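Local structure of DUF5624 domain-containing protein (Legionella pneumophila subsp. pneumophila, 4JX2) at residues 89-102 and 238-251. The protein is of unknown function, a putative secreted protein of the DUF5624 family that combines many helices with a small mixed beta sheet. Residues are numbered along the deposited sequence; the frame is centred on the assembly and turned at random.
Sequences IYNSDRQLKLKQLM and SMDQLHSKISQLKI
Leu98 CD2 rests against Leu242 CD1, the two side chains set roughly perpendicular, in the tight part of this contact, where the outermost strand 96-101 runs nearly antiparallel (173°) to residues 238-247, the last part of helix 223-247, a worked example of a helix packed on the face of a sheet at its edge strand. With CG anti to its backbone N (chi1 -174°), Leu98 projects toward the helix, and its CD1 lies 3.7 Å from Leu249 CD1. The bent selenomethionine Met102 curls over Leu242 from the other end, its CE 3.6 Å from Leu242 CB. Deeper in, Ile89 CD1 meets Ile246 CD1 at 3.7 Å, while Phe282 and Leu286 of helix 279-286 also pack on Leu242. A classic beta bulge sets Lys97 and Leu98 both opposite Ile89.

The solvent side is looser and polar. There the extended Lys245 passes Gln100 and donates from NZ to Lys99 O (3.1 Å), arriving 38° above the carbonyl plane. Just past the strand Ser238 OG donates a hydrogen bond to Met102 O (2.7 Å), and one water links Gln100 NE2, Leu101 O and Ser238 O. Aliphatic groups thus pack the inner side, whereas Lys245, Ser238 and a water bind backbone carbonyls at the margin.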
loop_
_atom_site.group_PDB
_atom_site.type_symbol
_atom_site.label_atom_id
_atom_site.label_comp_id
_atom_site.label_asym_id
_atom_site.label_seq_id
_atom_site.Cartn_x
_atom_site.Cartn_y
_atom_site.Cartn_z
ATOM N N ILE A 89 21.308 -7.204 0.586
ATOM C CA ILE A 89 21.727 -7.042 1.972
ATOM C C ILE A 89 23.019 -6.223 1.947
ATOM O O ILE A 89 23.975 -6.589 1.250
ATOM C CB ILE A 89 21.863 -8.361 2.800
ATOM C CG1 ILE A 89 20.545 -9.194 2.761
ATOM C CG2 ILE A 89 22.301 -8.046 4.259
ATOM C CD1 ILE A 89 20.614 -10.621 3.340
ATOM N N TYR A 90 23.013 -5.106 2.699
ATOM C CA TYR A 90 24.131 -4.179 2.895
ATOM C C TYR A 90 24.453 -4.041 4.381
ATOM O O TYR A 90 23.545 -3.938 5.213
ATOM C CB TYR A 90 23.822 -2.793 2.297
ATOM C CG TYR A 90 23.922 -2.741 0.787
ATOM C CD1 TYR A 90 25.148 -2.535 0.155
ATOM C CD2 TYR A 90 22.786 -2.879 -0.015
ATOM C CE1 TYR A 90 25.245 -2.483 -1.239
ATOM C CE2 TYR A 90 22.878 -2.860 -1.410
ATOM C CZ TYR A 90 24.112 -2.659 -2.014
ATOM O OH TYR A 90 24.224 -2.619 -3.379
ATOM N N ASN A 91 25.748 -4.033 4.718
ATOM C CA ASN A 91 26.163 -3.874 6.109
ATOM C C ASN A 91 26.304 -2.366 6.435
ATOM O O ASN A 91 26.070 -1.526 5.556
ATOM C CB ASN A 91 27.447 -4.683 6.404
ATOM C CG ASN A 91 28.737 -4.272 5.686
ATOM O OD1 ASN A 91 28.878 -3.182 5.106
ATOM N ND2 ASN A 91 29.751 -5.128 5.775
ATOM N N SER A 92 26.681 -2.034 7.698
ATOM C CA SER A 92 26.887 -0.665 8.209
ATOM C C SER A 92 27.935 0.069 7.412
ATOM O O SER A 92 27.848 1.280 7.274
ATOM C CB SER A 92 27.316 -0.691 9.672
ATOM O OG SER A 92 26.518 -1.591 10.423
ATOM N N ASP A 93 28.911 -0.659 6.868
ATOM C CA ASP A 93 30.000 -0.100 6.080
ATOM C C ASP A 93 29.614 0.100 4.597
ATOM O O ASP A 93 30.495 0.344 3.771
ATOM C CB ASP A 93 31.248 -0.995 6.213
ATOM C CG ASP A 93 31.796 -1.117 7.630
ATOM O OD1 ASP A 93 31.666 -0.139 8.414
ATOM O OD2 ASP A 93 32.383 -2.173 7.947
ATOM N N ARG A 94 28.300 0.024 4.274
ATOM C CA ARG A 94 27.699 0.231 2.941
ATOM C C ARG A 94 28.138 -0.824 1.919
ATOM O O ARG A 94 27.955 -0.612 0.716
ATOM C CB ARG A 94 28.015 1.642 2.391
ATOM C CG ARG A 94 27.596 2.772 3.311
ATOM C CD ARG A 94 27.917 4.132 2.743
ATOM N NE ARG A 94 29.321 4.493 2.943
ATOM C CZ ARG A 94 30.224 4.579 1.971
ATOM N NH1 ARG A 94 29.881 4.337 0.713
ATOM N NH2 ARG A 94 31.475 4.903 2.250
ATOM N N GLN A 95 28.698 -1.962 2.392
ATOM C CA GLN A 95 29.182 -3.050 1.531
ATOM C C GLN A 95 28.097 -4.099 1.279
ATOM O O GLN A 95 27.376 -4.497 2.208
ATOM C CB GLN A 95 30.431 -3.731 2.130
ATOM C CG GLN A 95 31.642 -2.811 2.371
ATOM C CD GLN A 95 32.128 -2.065 1.141
ATOM O OE1 GLN A 95 32.146 -0.825 1.109
ATOM N NE2 GLN A 95 32.557 -2.800 0.113
ATOM N N LEU A 96 27.999 -4.550 0.013
ATOM C CA LEU A 96 27.055 -5.577 -0.432
ATOM C C LEU A 96 27.446 -6.952 0.133
ATOM O O LEU A 96 28.574 -7.418 -0.074
ATOM C CB LEU A 96 27.015 -5.615 -1.964
ATOM C CG LEU A 96 26.027 -6.558 -2.635
ATOM C CD1 LEU A 96 24.558 -6.148 -2.385
ATOM C CD2 LEU A 96 26.274 -6.586 -4.102
ATOM N N LYS A 97 26.517 -7.577 0.868
ATOM C CA LYS A 97 26.757 -8.884 1.475
ATOM C C LYS A 97 26.035 -9.976 0.700
ATOM O O LYS A 97 26.539 -11.105 0.619
ATOM C CB LYS A 97 26.341 -8.900 2.963
ATOM C CG LYS A 97 27.148 -7.949 3.874
ATOM C CD LYS A 97 28.689 -8.149 3.828
ATOM C CE LYS A 97 29.201 -9.490 4.332
ATOM N NZ LYS A 97 30.584 -9.770 3.858
ATOM N N LEU A 98 24.878 -9.628 0.097
ATOM C CA LEU A 98 24.031 -10.551 -0.672
ATOM C C LEU A 98 23.203 -9.789 -1.711
ATOM O O LEU A 98 22.709 -8.698 -1.430
ATOM C CB LEU A 98 23.096 -11.309 0.305
ATOM C CG LEU A 98 22.222 -12.437 -0.242
ATOM C CD1 LEU A 98 22.132 -13.572 0.745
ATOM C CD2 LEU A 98 20.808 -11.936 -0.606
ATOM N N LYS A 99 23.041 -10.393 -2.899
ATOM C CA LYS A 99 22.218 -9.922 -4.014
ATOM C C LYS A 99 21.591 -11.168 -4.625
ATOM O O LYS A 99 22.302 -11.989 -5.196
ATOM C CB LYS A 99 23.026 -9.090 -5.028
ATOM C CG LYS A 99 22.222 -8.631 -6.246
ATOM C CD LYS A 99 22.925 -7.485 -6.978
ATOM C CE LYS A 99 23.402 -7.858 -8.357
ATOM N NZ LYS A 99 23.968 -6.685 -9.085
ATOM N N GLN A 100 20.270 -11.339 -4.451
ATOM C CA GLN A 100 19.560 -12.516 -4.949
ATOM C C GLN A 100 18.186 -12.162 -5.532
ATOM O O GLN A 100 17.417 -11.468 -4.890
ATOM C CB GLN A 100 19.401 -13.535 -3.795
ATOM C CG GLN A 100 18.658 -14.829 -4.135
ATOM C CD GLN A 100 19.464 -15.863 -4.869
ATOM O OE1 GLN A 100 20.694 -15.831 -4.895
ATOM N NE2 GLN A 100 18.783 -16.847 -5.433
ATOM N N LEU A 101 17.844 -12.737 -6.691
ATOM C CA LEU A 101 16.532 -12.590 -7.300
ATOM C C LEU A 101 15.507 -13.522 -6.612
ATOM O O LEU A 101 15.717 -14.736 -6.533
ATOM C CB LEU A 101 16.619 -12.875 -8.796
ATOM C CG LEU A 101 17.034 -11.680 -9.634
ATOM C CD1 LEU A 101 17.738 -12.119 -10.872
ATOM C CD2 LEU A 101 15.835 -10.801 -9.955
HETATM N N MSE A 102 14.401 -12.941 -6.114
HETATM C CA MSE A 102 13.344 -13.661 -5.394
HETATM C C MSE A 102 12.270 -14.229 -6.355
HETATM O O MSE A 102 11.406 -15.018 -5.953
HETATM C CB MSE A 102 12.731 -12.748 -4.308
HETATM C CG MSE A 102 13.657 -12.548 -3.122
HETATM SE SE MSE A 102 14.073 -14.254 -2.191
HETATM C CE MSE A 102 15.532 -14.909 -3.160
ATOM N N SER A 238 12.764 -20.824 -4.849
ATOM C CA SER A 238 13.060 -19.425 -4.565
ATOM C C SER A 238 13.505 -19.249 -3.095
ATOM O O SER A 238 14.540 -18.612 -2.830
ATOM C CB SER A 238 11.828 -18.583 -4.901
ATOM O OG SER A 238 11.922 -17.246 -4.445
HETATM N N MSE A 239 12.753 -19.858 -2.158
HETATM C CA MSE A 239 13.057 -19.765 -0.732
HETATM C C MSE A 239 14.297 -20.589 -0.348
HETATM O O MSE A 239 15.089 -20.126 0.477
HETATM C CB MSE A 239 11.853 -20.187 0.105
HETATM C CG MSE A 239 10.677 -19.216 0.011
HETATM SE SE MSE A 239 9.172 -19.809 1.093
HETATM C CE MSE A 239 7.691 -19.045 0.105
ATOM N N ASP A 240 14.482 -21.785 -0.954
ATOM C CA ASP A 240 15.638 -22.622 -0.678
ATOM C C ASP A 240 16.927 -21.952 -1.159
ATOM O O ASP A 240 17.939 -21.998 -0.452
ATOM C CB ASP A 240 15.498 -24.011 -1.326
ATOM C CG ASP A 240 16.678 -24.915 -1.048
ATOM O OD1 ASP A 240 16.905 -25.235 0.127
ATOM O OD2 ASP A 240 17.409 -25.251 -2.004
ATOM N N GLN A 241 16.901 -21.343 -2.367
ATOM C CA GLN A 241 18.074 -20.665 -2.921
ATOM C C GLN A 241 18.522 -19.500 -2.021
ATOM O O GLN A 241 19.728 -19.339 -1.772
ATOM C CB GLN A 241 17.806 -20.191 -4.341
ATOM C CG GLN A 241 17.855 -21.316 -5.374
ATOM C CD GLN A 241 19.191 -21.991 -5.535
ATOM O OE1 GLN A 241 19.280 -23.209 -5.511
ATOM N NE2 GLN A 241 20.253 -21.227 -5.733
ATOM N N LEU A 242 17.561 -18.736 -1.501
ATOM C CA LEU A 242 17.866 -17.652 -0.590
ATOM C C LEU A 242 18.400 -18.173 0.756
ATOM O O LEU A 242 19.379 -17.620 1.273
ATOM C CB LEU A 242 16.661 -16.746 -0.335
ATOM C CG LEU A 242 17.071 -15.479 0.403
ATOM C CD1 LEU A 242 18.062 -14.649 -0.429
ATOM C CD2 LEU A 242 15.898 -14.676 0.832
ATOM N N HIS A 243 17.744 -19.196 1.339
ATOM C CA HIS A 243 18.190 -19.725 2.608
ATOM C C HIS A 243 19.653 -20.200 2.475
ATOM O O HIS A 243 20.459 -19.871 3.340
ATOM C CB HIS A 243 17.261 -20.836 3.105
ATOM C CG HIS A 243 17.771 -21.510 4.337
ATOM N ND1 HIS A 243 18.575 -22.639 4.265
ATOM C CD2 HIS A 243 17.645 -21.147 5.632
ATOM C CE1 HIS A 243 18.867 -22.955 5.513
ATOM N NE2 HIS A 243 18.340 -22.082 6.374
ATOM N N SER A 244 20.004 -20.911 1.382
ATOM C CA SER A 244 21.367 -21.398 1.170
ATOM C C SER A 244 22.390 -20.234 1.194
ATOM O O SER A 244 23.444 -20.351 1.838
ATOM C CB SER A 244 21.472 -22.175 -0.143
ATOM O OG SER A 244 20.681 -23.355 -0.178
ATOM N N LYS A 245 22.038 -19.102 0.534
ATOM C CA LYS A 245 22.871 -17.905 0.438
ATOM C C LYS A 245 22.932 -17.126 1.756
ATOM O O LYS A 245 24.041 -16.825 2.196
ATOM C CB LYS A 245 22.384 -16.989 -0.688
ATOM C CG LYS A 245 23.093 -17.194 -2.007
ATOM C CD LYS A 245 23.105 -15.870 -2.774
ATOM C CE LYS A 245 23.839 -15.896 -4.098
ATOM N NZ LYS A 245 23.952 -14.530 -4.684
ATOM N N ILE A 246 21.772 -16.803 2.386
ATOM C CA ILE A 246 21.663 -16.023 3.630
ATOM C C ILE A 246 22.244 -16.759 4.862
ATOM O O ILE A 246 22.716 -16.109 5.794
ATOM C CB ILE A 246 20.201 -15.596 3.874
ATOM C CG1 ILE A 246 20.123 -14.251 4.614
ATOM C CG2 ILE A 246 19.361 -16.701 4.548
ATOM C CD1 ILE A 246 18.810 -13.625 4.610
ATOM N N SER A 247 22.186 -18.095 4.867
ATOM C CA SER A 247 22.711 -18.934 5.929
ATOM C C SER A 247 24.205 -18.734 6.115
ATOM O O SER A 247 24.680 -18.752 7.249
ATOM C CB SER A 247 22.436 -20.396 5.614
ATOM O OG SER A 247 21.094 -20.675 5.966
ATOM N N GLN A 248 24.937 -18.502 5.017
ATOM C CA GLN A 248 26.382 -18.282 5.032
ATOM C C GLN A 248 26.778 -16.880 5.589
ATOM O O GLN A 248 27.965 -16.618 5.780
ATOM C CB GLN A 248 26.946 -18.487 3.615
ATOM C CG GLN A 248 27.038 -19.959 3.218
ATOM C CD GLN A 248 27.240 -20.157 1.738
ATOM O OE1 GLN A 248 26.472 -19.667 0.907
ATOM N NE2 GLN A 248 28.252 -20.929 1.370
ATOM N N LEU A 249 25.799 -16.000 5.858
ATOM C CA LEU A 249 26.013 -14.644 6.368
ATOM C C LEU A 249 25.811 -14.548 7.859
ATOM O O LEU A 249 24.968 -15.241 8.417
ATOM C CB LEU A 249 25.046 -13.638 5.705
ATOM C CG LEU A 249 25.095 -13.472 4.201
ATOM C CD1 LEU A 249 23.995 -12.585 3.750
ATOM C CD2 LEU A 249 26.398 -12.887 3.755
ATOM N N LYS A 250 26.517 -13.614 8.489
ATOM C CA LYS A 250 26.361 -13.342 9.910
ATOM C C LYS A 250 25.362 -12.192 10.059
ATOM O O LYS A 250 25.771 -11.029 9.962
ATOM C CB LYS A 250 27.729 -13.015 10.553
ATOM N N ILE A 251 24.055 -12.499 10.219
ATOM C CA ILE A 251 23.057 -11.436 10.369
ATOM C C ILE A 251 22.622 -11.315 11.829
ATOM O O ILE A 251 22.236 -12.305 12.458
ATOM C CB ILE A 251 21.836 -11.585 9.411
ATOM C CG1 ILE A 251 22.317 -11.459 7.939
ATOM C CG2 ILE A 251 20.725 -10.529 9.741
ATOM C CD1 ILE A 251 21.404 -11.881 6.941
HETATM O O HOH W 1 15.713 -17.400 -5.226
#